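Local coordinates for probable quinone reductase Qor (NADPH:quinone reductase) (Zeta-crystallin homolog protein) (Mycobacterium tuberculosis, PDB 4RVU) that binds NADPH and probably passes electrons from it to quinone substrates, as a member of the zeta-crystallin-like quinone reductases, at residues 43-46 and 47-51; 142-145 and 146-149; 161-164 and 165-169; 177-180 and 181-184. One frame throughout, in Å; residues are numbered along the deposited sequence.

Overall arrangement
The four contacts follow one another along the chain. Interaction 1 lies on helix 45-52, within the GroES-like range of the sequence. Interactions 2, 3 and 4 belong to the Rossmann-type nucleotide-binding part, around its parallel sheet. Interaction 2 is the turn into strand 148-151, interaction 3 the later part of helix 157-168, and interaction 4 the start of helix 180-188 after strand 172-176. Interactions 2 and 3 have centres about 10 Å apart and touch through Val-143 and Leu-169. Interactions 1 and 4 have centres about 23 Å apart, yet both hold NADPH. The cofactor thus bridges the two parts of the subunit.

Interaction 1. Residues 43-46 and 47-51; sequences VNFI and DTYFR. With NDP (NADPH dihydro-nicotinamide-adenine-dinucleotide phosphate), chain E.
Asp-47 and Thr-48 reach back to the turn that starts helix 45-52, and their bonds make the tight part of this local contact. Asp-47 OD2 accepts the backbone N-H of Asn-44, with 2.9 Å between Asp-47 OD2 and Asn-44 N. The N-H comes from above the carboxylate plane. In return, Asp-47 N donates to Asn-44 O at 2.8 Å. OD2 also bonds to Tyr-100, and the Asn-44 amide to Lys-129 and Glu-66. A water links Asn-44 ND2 with Asp-47 OD1. Phe-45 O is gripped twice by Thr-48, through N and through OG1. A chi1 of 73° sets the hydroxyl of Thr-48 between its own backbone N and carbonyl carbon. From there Thr-48 OG1 meets Phe-45 O in the carbonyl plane at 2.6 Å. The same carbonyl oxygen lies over the centre of one face of the Tyr-49 ring. The Phe-45 and Tyr-49 rings meet obliquely, with planes at 52°, and CD1 of Phe-45 is 3.8 Å from CZ of Tyr-49. Phe-45 also packs on NADPH, with Phe-45 CE2 3.6 Å from C5B of the cofactor. Phe-45 N donates to the phosphate oxygen O2N of NADPH at 3.3 Å. Tyr-49 OH takes a weak bond from the ribose hydroxyl O2D. Ile-46 and Phe-50 form the looser, partly exposed side. They lie side by side, with Ile-46 CD1 3.9 Å from Phe-50 CE1. Helix 312-320 packs on Phe-45, Asp-47 and Thr-48, and strand 327-331 lies against Val-43.

Interaction 2. Residues 142-145 and 146-149; sequences PVKR and GDTV
Lys-144 and Asp-147 close a type II beta turn, a local contact in the loop between helix 120-140 and strand 148-151. The backbone bond runs from Asp-147 N to Lys-144 O at 3.1 Å. Gly-146 takes the third position of the turn with a positive phi of 104°, a usual place for glycine in this turn type. The Asp-147 side chain folds back over the turn and adds two more bonds. Asp-147 OD2 accepts the backbone N-H of Lys-144, with Asp-147 OD2 and Lys-144 N 3.0 Å apart. This bond is nearly straight, but the donor stands well above the carboxylate plane. Asp-147 OD1 uses its syn lone pair to take Lys-144 NZ in a salt bridge of 2.8 Å. The two side chains cross at about a right angle. Lys-144 CG sits between its own backbone N and carbonyl carbon (chi1 54°), which brings Lys-144 CG 3.2 Å from Asp-147 OD1. A bend at the last torsion (chi4 -65°) then turns NZ back to the carboxylate. Tyr-141 OH is a further partner of OD2, so the carboxylate is held at both oxygens and is probably kept ionised. Lys-144 is exposed, while Asp-147 is buried. On the apolar side, Val-143 CG1 meets Val-149 CG1 at 4.1 Å. Val-143 also touches Tyr-221 of strand 217-222. The turn delivers the chain into strand 148-151, the first strand of a Rossmann fold, which lies between strands 172-176 and 217-222 of the parallel sheet.

Interaction 3. Residues 161-164 and 165-169; sequences ILTQ and WATHL
The indole of Trp-165 meets Ile-161 obliquely, with Ile-161 CG2 4.1 Å from Trp-165 CE3. The two side chains lie alongside each other, one helical turn apart. The His-134 ring also meets the indole, with planes at about 60°, and Leu-137, Leu-290 and Ile-299 pack round it. This is helix 157-168, the crossover helix of the beta-alpha-beta unit between strands 148-151 and 172-176 of the Rossmann fold. With chi1 at -151°, Trp-165 swings its CG to the side away from its own N, and the indole extends towards helices 120-140 and 280-295. The flat amide of Gln-164 is held at both ends: OE1 accepts from Thr-300 N, and NE2 donates to Leu-160 O. Thr-163, Ala-166 and Thr-167 instead touch strand 172-176, so the helix is packed on more than one side. Ordinary helical bonds run beneath, such as Ala-166 N to Leu-162 O at 2.9 Å. Thr-163 O accepts twice: Thr-167 N lies 3.0 Å from Thr-163 O and Thr-167 OG1 2.7 Å from it, on opposite faces of the carbonyl plane.

Interaction 4. Residues 177-180 and 181-184; sequences VSTA and EKAK. With NDP (NADPH dihydro-nicotinamide-adenine-dinucleotide phosphate), chain E.
Ser-178 and Lys-182 meet across this contact at a single phosphate oxygen, and one of the bonds is exceptionally short. Ser-178 OG lies 2.4 Å from O2X of the NADPH 2'-phosphate. That is a hydrogen bond, although its exact length is doubtful. Lys-182 NZ donates to the same O2X at 2.7 Å and more weakly to the ester oxygen O2B. The lysine chain is extended beyond CG and runs past Ser-178, with Ser-178 OG 4.1 Å from Lys-182 CD. NZ also donates to the backbone oxygens of Arg-322 and Thr-324, which fix the ammonium group beside the phosphate. Thr-179 is the N-cap of helix 180-188. Its OG1, set between its own backbone N and carbonyl carbon (chi1 70°), accepts the N-H of Lys-182. Thr-179 OG1 and Lys-182 N are 3.0 Å apart, and the bond is fairly straight at 161°. The capped N-H belongs to Lys-182 itself, so the cap probably steadies the backbone of a residue that binds the cofactor. Thr-179 O takes the next helical bond, from Ala-183 N at 2.9 Å. A water joins Thr-179 OG1 to Glu-181 OE1 on the exposed side of the turn. Val-177, which is buried, makes the apolar part of the contact. It slides past Lys-182, and Val-177 CG2 lies 3.9 Å from Ala-183 CB, with Val-194 touching both residues. A serine and a basic residue gathered on the 2'-phosphate after the second strand of a Rossmann fold are characteristic of an NADPH-binding site.

Interaction 1. Residues 43-46 and 47-51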
loop_
_atom_site.group_PDB
_atom_site.type_symbol
_atom_site.label_atom_id
_atom_site.label_comp_id
_atom_site.label_asym_id
_atom_site.label_seq_id
_atom_site.Cartn_x
_atom_site.Cartn_y
_atom_site.Cartn_z
ATOM N N VAL A 43 -13.029 -26.005 -1.694
ATOM C CA VAL A 43 -11.609 -26.159 -1.998
ATOM C C VAL A 43 -11.010 -24.774 -2.244
ATOM O O VAL A 43 -11.581 -23.961 -2.975
ATOM C CB VAL A 43 -11.391 -27.087 -3.214
ATOM C CG1 VAL A 43 -9.911 -27.156 -3.587
ATOM C CG2 VAL A 43 -11.903 -28.483 -2.890
ATOM N N ASN A 44 -9.874 -24.497 -1.613
ATOM C CA ASN A 44 -9.242 -23.186 -1.764
ATOM C C ASN A 44 -7.763 -23.316 -2.027
ATOM O O ASN A 44 -7.135 -24.242 -1.530
ATOM C CB ASN A 44 -9.497 -22.341 -0.519
ATOM C CG ASN A 44 -10.951 -21.976 -0.386
ATOM O OD1 ASN A 44 -11.437 -21.084 -1.093
ATOM N ND2 ASN A 44 -11.674 -22.692 0.480
ATOM N N PHE A 45 -7.201 -22.398 -2.813
ATOM C CA PHE A 45 -5.795 -22.531 -3.181
ATOM C C PHE A 45 -4.892 -22.560 -1.952
ATOM O O PHE A 45 -3.855 -23.225 -1.954
ATOM C CB PHE A 45 -5.351 -21.438 -4.151
ATOM C CG PHE A 45 -4.393 -21.932 -5.192
ATOM C CD1 PHE A 45 -3.047 -22.107 -4.894
ATOM C CD2 PHE A 45 -4.846 -22.252 -6.458
ATOM C CE1 PHE A 45 -2.162 -22.584 -5.859
ATOM C CE2 PHE A 45 -3.980 -22.729 -7.425
ATOM C CZ PHE A 45 -2.635 -22.897 -7.126
ATOM N N ILE A 46 -5.304 -21.877 -0.891
ATOM C CA ILE A 46 -4.527 -21.884 0.343
ATOM C C ILE A 46 -4.412 -23.274 0.945
ATOM O O ILE A 46 -3.440 -23.555 1.651
ATOM C CB ILE A 46 -5.064 -20.876 1.395
ATOM C CG1 ILE A 46 -4.014 -20.611 2.484
ATOM C CG2 ILE A 46 -6.347 -21.351 2.016
ATOM C CD1 ILE A 46 -4.465 -19.604 3.524
ATOM N N ASP A 47 -5.395 -24.142 0.672
ATOM C CA ASP A 47 -5.332 -25.521 1.153
ATOM C C ASP A 47 -4.047 -26.184 0.648
ATOM O O ASP A 47 -3.447 -27.010 1.348
ATOM C CB ASP A 47 -6.540 -26.358 0.675
ATOM C CG ASP A 47 -7.893 -25.771 1.090
ATOM O OD1 ASP A 47 -7.945 -24.937 2.019
ATOM O OD2 ASP A 47 -8.922 -26.183 0.492
ATOM N N THR A 48 -3.636 -25.835 -0.569
ATOM C CA THR A 48 -2.452 -26.443 -1.170
ATOM C C THR A 48 -1.167 -25.979 -0.478
ATOM O O THR A 48 -0.176 -26.717 -0.461
ATOM C CB THR A 48 -2.329 -26.150 -2.676
ATOM O OG1 THR A 48 -1.933 -24.784 -2.883
ATOM C CG2 THR A 48 -3.644 -26.441 -3.409
ATOM N N TYR A 49 -1.185 -24.765 0.075
ATOM C CA TYR A 49 0.001 -24.211 0.743
ATOM C C TYR A 49 0.185 -24.907 2.091
ATOM O O TYR A 49 1.312 -25.172 2.515
ATOM C CB TYR A 49 -0.103 -22.689 0.956
ATOM C CG TYR A 49 -0.366 -21.824 -0.269
ATOM C CD1 TYR A 49 0.223 -22.093 -1.505
ATOM C CD2 TYR A 49 -1.197 -20.715 -0.174
ATOM C CE1 TYR A 49 -0.035 -21.278 -2.616
ATOM C CE2 TYR A 49 -1.460 -19.904 -1.265
ATOM C CZ TYR A 49 -0.882 -20.188 -2.486
ATOM O OH TYR A 49 -1.165 -19.360 -3.566
ATOM N N PHE A 50 -0.923 -25.202 2.767
ATOM C CA PHE A 50 -0.883 -25.968 4.010
ATOM C C PHE A 50 -0.512 -27.422 3.779
ATOM O O PHE A 50 0.212 -28.027 4.576
ATOM C CB PHE A 50 -2.226 -25.912 4.734
ATOM C CG PHE A 50 -2.442 -24.647 5.500
ATOM C CD1 PHE A 50 -3.470 -23.782 5.160
ATOM C CD2 PHE A 50 -1.605 -24.317 6.555
ATOM C CE1 PHE A 50 -3.663 -22.609 5.868
ATOM C CE2 PHE A 50 -1.789 -23.145 7.265
ATOM C CZ PHE A 50 -2.823 -22.293 6.923
ATOM N N ARG A 51 -1.032 -27.990 2.697
ATOM C CA ARG A 51 -0.711 -29.363 2.343
ATOM C C ARG A 51 0.783 -29.483 2.031
ATOM O O ARG A 51 1.442 -30.436 2.458
ATOM C CB ARG A 51 -1.537 -29.796 1.139
ATOM C CG ARG A 51 -1.430 -31.277 0.817
ATOM C CD ARG A 51 -0.782 -31.467 -0.529
ATOM N NE ARG A 51 -1.503 -30.740 -1.561
ATOM C CZ ARG A 51 -0.943 -29.963 -2.482
ATOM N NH1 ARG A 51 0.374 -29.804 -2.534
ATOM N NH2 ARG A 51 -1.710 -29.349 -3.361
HETATM P PA NDP E . -8.436 -20.185 -8.454
HETATM O O1A NDP E . -9.755 -20.886 -8.619
HETATM O O2A NDP E . -8.283 -18.772 -8.940
HETATM O O5B NDP E . -7.289 -21.087 -9.127
HETATM C C5B NDP E . -5.997 -20.541 -9.371
HETATM C C4B NDP E . -5.980 -19.999 -10.790
HETATM O O4B NDP E . -4.832 -19.181 -11.018
HETATM C C3B NDP E . -5.894 -21.119 -11.811
HETATM O O3B NDP E . -7.186 -21.603 -12.178
HETATM C C2B NDP E . -5.178 -20.472 -12.979
HETATM O O2B NDP E . -6.109 -20.011 -13.949
HETATM C C1B NDP E . -4.419 -19.297 -12.379
HETATM N N9A NDP E . -2.975 -19.610 -12.477
HETATM C C8A NDP E . -2.060 -18.895 -13.151
HETATM N N7A NDP E . -0.834 -19.462 -13.057
HETATM C C5A NDP E . -0.959 -20.575 -12.317
HETATM C C6A NDP E . -0.055 -21.644 -11.835
HETATM N N6A NDP E . 1.261 -21.627 -12.140
HETATM N N1A NDP E . -0.589 -22.631 -11.085
HETATM C C2A NDP E . -1.898 -22.653 -10.779
HETATM N N3A NDP E . -2.774 -21.719 -11.182
HETATM C C4A NDP E . -2.375 -20.672 -11.939
HETATM O O3 NDP E . -8.027 -20.255 -6.906
HETATM P PN NDP E . -8.902 -19.542 -5.765
HETATM O O1N NDP E . -10.064 -18.839 -6.413
HETATM O O2N NDP E . -9.127 -20.549 -4.669
HETATM O O5D NDP E . -7.891 -18.426 -5.209
HETATM C C5D NDP E . -7.377 -17.418 -6.077
HETATM C C4D NDP E . -6.087 -16.854 -5.502
HETATM O O4D NDP E . -6.383 -15.988 -4.409
HETATM C C3D NDP E . -5.206 -17.955 -4.949
HETATM O O3D NDP E . -3.849 -17.625 -5.239
HETATM C C2D NDP E . -5.422 -17.910 -3.452
HETATM O O2D NDP E . -4.235 -18.309 -2.766
HETATM C C1D NDP E . -5.745 -16.444 -3.215
HETATM N N1N NDP E . -6.642 -16.196 -2.085
HETATM C C2N NDP E . -6.287 -15.272 -1.189
HETATM C C3N NDP E . -7.084 -14.961 -0.097
HETATM C C7N NDP E . -6.618 -13.917 0.873
HETATM O O7N NDP E . -7.347 -13.596 1.795
HETATM N N7N NDP E . -5.420 -13.364 0.694
HETATM C C4N NDP E . -8.408 -15.654 0.121
HETATM C C5N NDP E . -8.682 -16.626 -0.931
HETATM C C6N NDP E . -7.802 -16.853 -1.982
HETATM P P2B NDP E . -5.621 -19.595 -15.424
HETATM O O1X NDP E . -4.123 -19.574 -15.324
HETATM O O2X NDP E . -6.161 -20.678 -16.313
HETATM O O3X NDP E . -6.254 -18.254 -15.659
HETATM O O HOH W 1 -10.645 -24.631 2.489
#

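Interaction 2. Residues 142-145 and 146-149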
loop_
_atom_site.group_PDB
_atom_site.type_symbol
_atom_site.label_atom_id
_atom_site.label_comp_id
_atom_site.label_asym_id
_atom_site.label_seq_id
_atom_site.Cartn_x
_atom_site.Cartn_y
_atom_site.Cartn_z
ATOM N N PRO A 142 -11.454 0.603 -2.494
ATOM C CA PRO A 142 -12.902 0.752 -2.653
ATOM C C PRO A 142 -13.246 1.215 -4.064
ATOM O O PRO A 142 -13.181 2.417 -4.346
ATOM C CB PRO A 142 -13.270 1.836 -1.623
ATOM C CG PRO A 142 -11.941 2.286 -0.978
ATOM C CD PRO A 142 -10.839 1.775 -1.843
ATOM N N VAL A 143 -13.623 0.275 -4.929
ATOM C CA VAL A 143 -13.899 0.608 -6.321
ATOM C C VAL A 143 -15.063 1.583 -6.414
ATOM O O VAL A 143 -15.971 1.567 -5.577
ATOM C CB VAL A 143 -14.170 -0.639 -7.182
ATOM C CG1 VAL A 143 -12.918 -1.550 -7.240
ATOM C CG2 VAL A 143 -15.397 -1.405 -6.666
ATOM N N LYS A 144 -15.023 2.448 -7.422
ATOM C CA LYS A 144 -16.116 3.377 -7.664
ATOM C C LYS A 144 -16.520 3.272 -9.127
ATOM O O LYS A 144 -15.737 2.810 -9.968
ATOM C CB LYS A 144 -15.682 4.799 -7.322
ATOM C CG LYS A 144 -14.421 5.216 -8.030
ATOM C CD LYS A 144 -13.927 6.578 -7.553
ATOM C CE LYS A 144 -12.757 7.064 -8.404
ATOM N NZ LYS A 144 -11.559 6.189 -8.265
ATOM N N ARG A 145 -17.749 3.671 -9.427
ATOM C CA ARG A 145 -18.249 3.602 -10.789
ATOM C C ARG A 145 -17.319 4.429 -11.667
ATOM O O ARG A 145 -16.938 5.540 -11.287
ATOM C CB ARG A 145 -19.692 4.119 -10.849
ATOM C CG ARG A 145 -20.270 4.197 -12.254
ATOM C CD ARG A 145 -21.764 4.507 -12.232
ATOM N NE ARG A 145 -22.537 3.460 -11.564
ATOM C CZ ARG A 145 -22.935 2.330 -12.148
ATOM N NH1 ARG A 145 -22.631 2.091 -13.420
ATOM N NH2 ARG A 145 -23.638 1.437 -11.459
ATOM N N GLY A 146 -16.897 3.868 -12.797
ATOM C CA GLY A 146 -15.997 4.561 -13.705
ATOM C C GLY A 146 -14.562 4.077 -13.648
ATOM O O GLY A 146 -13.763 4.363 -14.555
ATOM N N ASP A 147 -14.216 3.356 -12.583
ATOM C CA ASP A 147 -12.874 2.796 -12.473
ATOM C C ASP A 147 -12.672 1.690 -13.503
ATOM O O ASP A 147 -13.636 1.146 -14.054
ATOM C CB ASP A 147 -12.632 2.191 -11.080
ATOM C CG ASP A 147 -12.436 3.230 -9.987
ATOM O OD1 ASP A 147 -12.278 4.434 -10.281
ATOM O OD2 ASP A 147 -12.434 2.816 -8.804
ATOM N N THR A 148 -11.409 1.352 -13.743
ATOM C CA THR A 148 -11.061 0.152 -14.492
ATOM C C THR A 148 -10.079 -0.621 -13.631
ATOM O O THR A 148 -9.159 -0.031 -13.069
ATOM C CB THR A 148 -10.383 0.473 -15.836
ATOM O OG1 THR A 148 -11.281 1.227 -16.655
ATOM C CG2 THR A 148 -10.011 -0.813 -16.560
ATOM N N VAL A 149 -10.293 -1.922 -13.473
ATOM C CA VAL A 149 -9.379 -2.734 -12.679
ATOM C C VAL A 149 -8.897 -3.929 -13.483
ATOM O O VAL A 149 -9.566 -4.366 -14.417
ATOM C CB VAL A 149 -10.020 -3.217 -11.345
ATOM C CG1 VAL A 149 -10.433 -2.030 -10.492
ATOM C CG2 VAL A 149 -11.224 -4.129 -11.623
#

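Interaction 3. Residues 161-164 and 165-169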
loop_
_atom_site.group_PDB
_atom_site.type_symbol
_atom_site.label_atom_id
_atom_site.label_comp_id
_atom_site.label_asym_id
_atom_site.label_seq_id
_atom_site.Cartn_x
_atom_site.Cartn_y
_atom_site.Cartn_z
ATOM N N ILE A 161 -15.919 -14.034 -9.129
ATOM C CA ILE A 161 -16.705 -13.242 -8.187
ATOM C C ILE A 161 -16.293 -11.768 -8.248
ATOM O O ILE A 161 -17.152 -10.877 -8.273
ATOM C CB ILE A 161 -16.620 -13.785 -6.732
ATOM C CG1 ILE A 161 -17.184 -15.209 -6.668
ATOM C CG2 ILE A 161 -17.440 -12.905 -5.788
ATOM C CD1 ILE A 161 -17.015 -15.891 -5.292
ATOM N N LEU A 162 -14.984 -11.518 -8.288
ATOM C CA LEU A 162 -14.476 -10.149 -8.438
ATOM C C LEU A 162 -15.047 -9.493 -9.689
ATOM O O LEU A 162 -15.487 -8.338 -9.659
ATOM C CB LEU A 162 -12.939 -10.128 -8.495
ATOM C CG LEU A 162 -12.208 -10.256 -7.160
ATOM C CD1 LEU A 162 -10.729 -10.515 -7.373
ATOM C CD2 LEU A 162 -12.412 -8.990 -6.320
ATOM N N THR A 163 -15.052 -10.244 -10.785
ATOM C CA THR A 163 -15.443 -9.700 -12.084
ATOM C C THR A 163 -16.917 -9.322 -12.083
ATOM O O THR A 163 -17.273 -8.189 -12.426
ATOM C CB THR A 163 -15.127 -10.695 -13.195
ATOM O OG1 THR A 163 -13.708 -10.902 -13.222
ATOM C CG2 THR A 163 -15.591 -10.175 -14.552
ATOM N N GLN A 164 -17.765 -10.246 -11.631
ATOM C CA GLN A 164 -19.192 -9.974 -11.568
ATOM C C GLN A 164 -19.514 -8.815 -10.653
ATOM O O GLN A 164 -20.301 -7.932 -11.011
ATOM C CB GLN A 164 -19.946 -11.205 -11.089
ATOM C CG GLN A 164 -19.866 -12.390 -12.021
ATOM C CD GLN A 164 -20.615 -13.573 -11.451
ATOM O OE1 GLN A 164 -21.843 -13.637 -11.528
ATOM N NE2 GLN A 164 -19.882 -14.504 -10.848
ATOM N N TRP A 165 -18.911 -8.827 -9.466
ATOM C CA TRP A 165 -19.258 -7.859 -8.436
ATOM C C TRP A 165 -18.795 -6.463 -8.841
ATOM O O TRP A 165 -19.555 -5.500 -8.738
ATOM C CB TRP A 165 -18.642 -8.257 -7.094
ATOM C CG TRP A 165 -19.440 -7.801 -5.915
ATOM C CD1 TRP A 165 -20.358 -6.785 -5.881
ATOM C CD2 TRP A 165 -19.423 -8.373 -4.598
ATOM N NE1 TRP A 165 -20.897 -6.680 -4.614
ATOM C CE2 TRP A 165 -20.345 -7.648 -3.814
ATOM C CE3 TRP A 165 -18.709 -9.417 -4.010
ATOM C CZ2 TRP A 165 -20.583 -7.950 -2.469
ATOM C CZ3 TRP A 165 -18.946 -9.716 -2.673
ATOM C CH2 TRP A 165 -19.873 -8.982 -1.918
ATOM N N ALA A 166 -17.554 -6.362 -9.313
ATOM C CA ALA A 166 -17.035 -5.090 -9.817
ATOM C C ALA A 166 -17.887 -4.563 -10.977
ATOM O O ALA A 166 -18.238 -3.384 -11.012
ATOM C CB ALA A 166 -15.562 -5.231 -10.236
ATOM N N THR A 167 -18.233 -5.437 -11.917
ATOM C CA THR A 167 -19.081 -5.043 -13.049
ATOM C C THR A 167 -20.417 -4.485 -12.566
ATOM O O THR A 167 -20.881 -3.453 -13.051
ATOM C CB THR A 167 -19.317 -6.220 -13.989
ATOM O OG1 THR A 167 -18.053 -6.623 -14.535
ATOM C CG2 THR A 167 -20.255 -5.824 -15.127
ATOM N N HIS A 168 -21.023 -5.162 -11.596
ATOM C CA HIS A 168 -22.259 -4.681 -10.984
ATOM C C HIS A 168 -22.089 -3.297 -10.369
ATOM O O HIS A 168 -23.018 -2.486 -10.390
ATOM C CB HIS A 168 -22.741 -5.652 -9.907
ATOM C CG HIS A 168 -23.870 -5.117 -9.084
ATOM N ND1 HIS A 168 -25.147 -4.963 -9.585
ATOM C CD2 HIS A 168 -23.913 -4.685 -7.802
ATOM C CE1 HIS A 168 -25.929 -4.469 -8.641
ATOM N NE2 HIS A 168 -25.204 -4.291 -7.550
ATOM N N LEU A 169 -20.908 -3.032 -9.813
ATOM C CA LEU A 169 -20.626 -1.731 -9.199
ATOM C C LEU A 169 -20.235 -0.635 -10.212
ATOM O O LEU A 169 -19.858 0.473 -9.817
ATOM C CB LEU A 169 -19.551 -1.877 -8.118
ATOM C CG LEU A 169 -19.926 -2.815 -6.968
ATOM C CD1 LEU A 169 -18.702 -3.233 -6.151
ATOM C CD2 LEU A 169 -20.956 -2.148 -6.073
#

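Interaction 4. Residues 177-180 and 181-184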
loop_
_atom_site.group_PDB
_atom_site.type_symbol
_atom_site.label_atom_id
_atom_site.label_comp_id
_atom_site.label_asym_id
_atom_site.label_seq_id
_atom_site.Cartn_x
_atom_site.Cartn_y
_atom_site.Cartn_z
ATOM N N VAL A 177 -6.622 -14.973 -18.548
ATOM C CA VAL A 177 -6.957 -16.393 -18.401
ATOM C C VAL A 177 -6.038 -17.218 -19.289
ATOM O O VAL A 177 -5.353 -16.664 -20.144
ATOM C CB VAL A 177 -8.420 -16.699 -18.795
ATOM C CG1 VAL A 177 -9.406 -15.894 -17.954
ATOM C CG2 VAL A 177 -8.621 -16.426 -20.278
ATOM N N SER A 178 -6.031 -18.534 -19.099
ATOM C CA SER A 178 -5.105 -19.397 -19.829
ATOM C C SER A 178 -5.688 -20.101 -21.058
ATOM O O SER A 178 -4.934 -20.641 -21.864
ATOM C CB SER A 178 -4.490 -20.443 -18.902
ATOM O OG SER A 178 -5.452 -21.404 -18.499
ATOM N N THR A 179 -7.012 -20.112 -21.200
ATOM C CA THR A 179 -7.667 -20.846 -22.298
ATOM C C THR A 179 -8.846 -20.069 -22.871
ATOM O O THR A 179 -9.407 -19.186 -22.214
ATOM C CB THR A 179 -8.222 -22.208 -21.840
ATOM O OG1 THR A 179 -9.337 -21.993 -20.970
ATOM C CG2 THR A 179 -7.168 -23.039 -21.126
ATOM N N ALA A 180 -9.228 -20.411 -24.095
ATOM C CA ALA A 180 -10.383 -19.793 -24.729
ATOM C C ALA A 180 -11.686 -20.145 -24.012
ATOM O O ALA A 180 -12.621 -19.338 -24.014
ATOM C CB ALA A 180 -10.460 -20.168 -26.209
ATOM N N GLU A 181 -11.752 -21.336 -23.411
ATOM C CA GLU A 181 -12.927 -21.733 -22.614
ATOM C C GLU A 181 -13.087 -20.781 -21.434
ATOM O O GLU A 181 -14.190 -20.305 -21.141
ATOM C CB GLU A 181 -12.818 -23.176 -22.086
ATOM C CG GLU A 181 -14.012 -23.591 -21.180
ATOM C CD GLU A 181 -13.734 -24.787 -20.260
ATOM O OE1 GLU A 181 -12.562 -25.193 -20.115
ATOM O OE2 GLU A 181 -14.706 -25.316 -19.671
ATOM N N LYS A 182 -11.975 -20.511 -20.758
ATOM C CA LYS A 182 -11.973 -19.600 -19.614
ATOM C C LYS A 182 -12.265 -18.167 -20.043
ATOM O O LYS A 182 -12.939 -17.413 -19.338
ATOM C CB LYS A 182 -10.644 -19.698 -18.860
ATOM C CG LYS A 182 -10.473 -21.041 -18.146
ATOM C CD LYS A 182 -9.282 -21.035 -17.204
ATOM C CE LYS A 182 -9.014 -22.425 -16.651
ATOM N NZ LYS A 182 -8.065 -22.380 -15.496
ATOM N N ALA A 183 -11.777 -17.795 -21.219
ATOM C CA ALA A 183 -12.053 -16.465 -21.742
ATOM C C ALA A 183 -13.551 -16.208 -21.888
ATOM O O ALA A 183 -14.030 -15.114 -21.594
ATOM C CB ALA A 183 -11.334 -16.249 -23.063
ATOM N N LYS A 184 -14.303 -17.204 -22.345
ATOM C CA LYS A 184 -15.741 -16.998 -22.501
ATOM C C LYS A 184 -16.438 -16.851 -21.146
ATOM O O LYS A 184 -17.300 -15.993 -20.979
ATOM C CB LYS A 184 -16.394 -18.131 -23.303
ATOM C CG LYS A 184 -17.783 -17.763 -23.817
ATOM C CD LYS A 184 -18.609 -18.999 -24.151
ATOM C CE LYS A 184 -19.325 -19.540 -22.919
ATOM N NZ LYS A 184 -20.611 -18.822 -22.639
HETATM P PA NDP E . -8.436 -20.185 -8.454
HETATM O O1A NDP E . -9.755 -20.886 -8.619
HETATM O O2A NDP E . -8.283 -18.772 -8.940
HETATM O O5B NDP E . -7.289 -21.087 -9.127
HETATM C C5B NDP E . -5.997 -20.541 -9.371
HETATM C C4B NDP E . -5.980 -19.999 -10.790
HETATM O O4B NDP E . -4.832 -19.181 -11.018
HETATM C C3B NDP E . -5.894 -21.119 -11.811
HETATM O O3B NDP E . -7.186 -21.603 -12.178
HETATM C C2B NDP E . -5.178 -20.472 -12.979
HETATM O O2B NDP E . -6.109 -20.011 -13.949
HETATM C C1B NDP E . -4.419 -19.297 -12.379
HETATM N N9A NDP E . -2.975 -19.610 -12.477
HETATM C C8A NDP E . -2.060 -18.895 -13.151
HETATM N N7A NDP E . -0.834 -19.462 -13.057
HETATM C C5A NDP E . -0.959 -20.575 -12.317
HETATM C C6A NDP E . -0.055 -21.644 -11.835
HETATM N N6A NDP E . 1.261 -21.627 -12.140
HETATM N N1A NDP E . -0.589 -22.631 -11.085
HETATM C C2A NDP E . -1.898 -22.653 -10.779
HETATM N N3A NDP E . -2.774 -21.719 -11.182
HETATM C C4A NDP E . -2.375 -20.672 -11.939
HETATM O O3 NDP E . -8.027 -20.255 -6.906
HETATM P PN NDP E . -8.902 -19.542 -5.765
HETATM O O1N NDP E . -10.064 -18.839 -6.413
HETATM O O2N NDP E . -9.127 -20.549 -4.669
HETATM O O5D NDP E . -7.891 -18.426 -5.209
HETATM C C5D NDP E . -7.377 -17.418 -6.077
HETATM C C4D NDP E . -6.087 -16.854 -5.502
HETATM O O4D NDP E . -6.383 -15.988 -4.409
HETATM C C3D NDP E . -5.206 -17.955 -4.949
HETATM O O3D NDP E . -3.849 -17.625 -5.239
HETATM C C2D NDP E . -5.422 -17.910 -3.452
HETATM O O2D NDP E . -4.235 -18.309 -2.766
HETATM C C1D NDP E . -5.745 -16.444 -3.215
HETATM N N1N NDP E . -6.642 -16.196 -2.085
HETATM C C2N NDP E . -6.287 -15.272 -1.189
HETATM C C3N NDP E . -7.084 -14.961 -0.097
HETATM C C7N NDP E . -6.618 -13.917 0.873
HETATM O O7N NDP E . -7.347 -13.596 1.795
HETATM N N7N NDP E . -5.420 -13.364 0.694
HETATM C C4N NDP E . -8.408 -15.654 0.121
HETATM C C5N NDP E . -8.682 -16.626 -0.931
HETATM C C6N NDP E . -7.802 -16.853 -1.982
HETATM P P2B NDP E . -5.621 -19.595 -15.424
HETATM O O1X NDP E . -4.123 -19.574 -15.324
HETATM O O2X NDP E . -6.161 -20.678 -16.313
HETATM O O3X NDP E . -6.254 -18.254 -15.659
HETATM O O HOH W 2 -10.133 -24.497 -19.804
#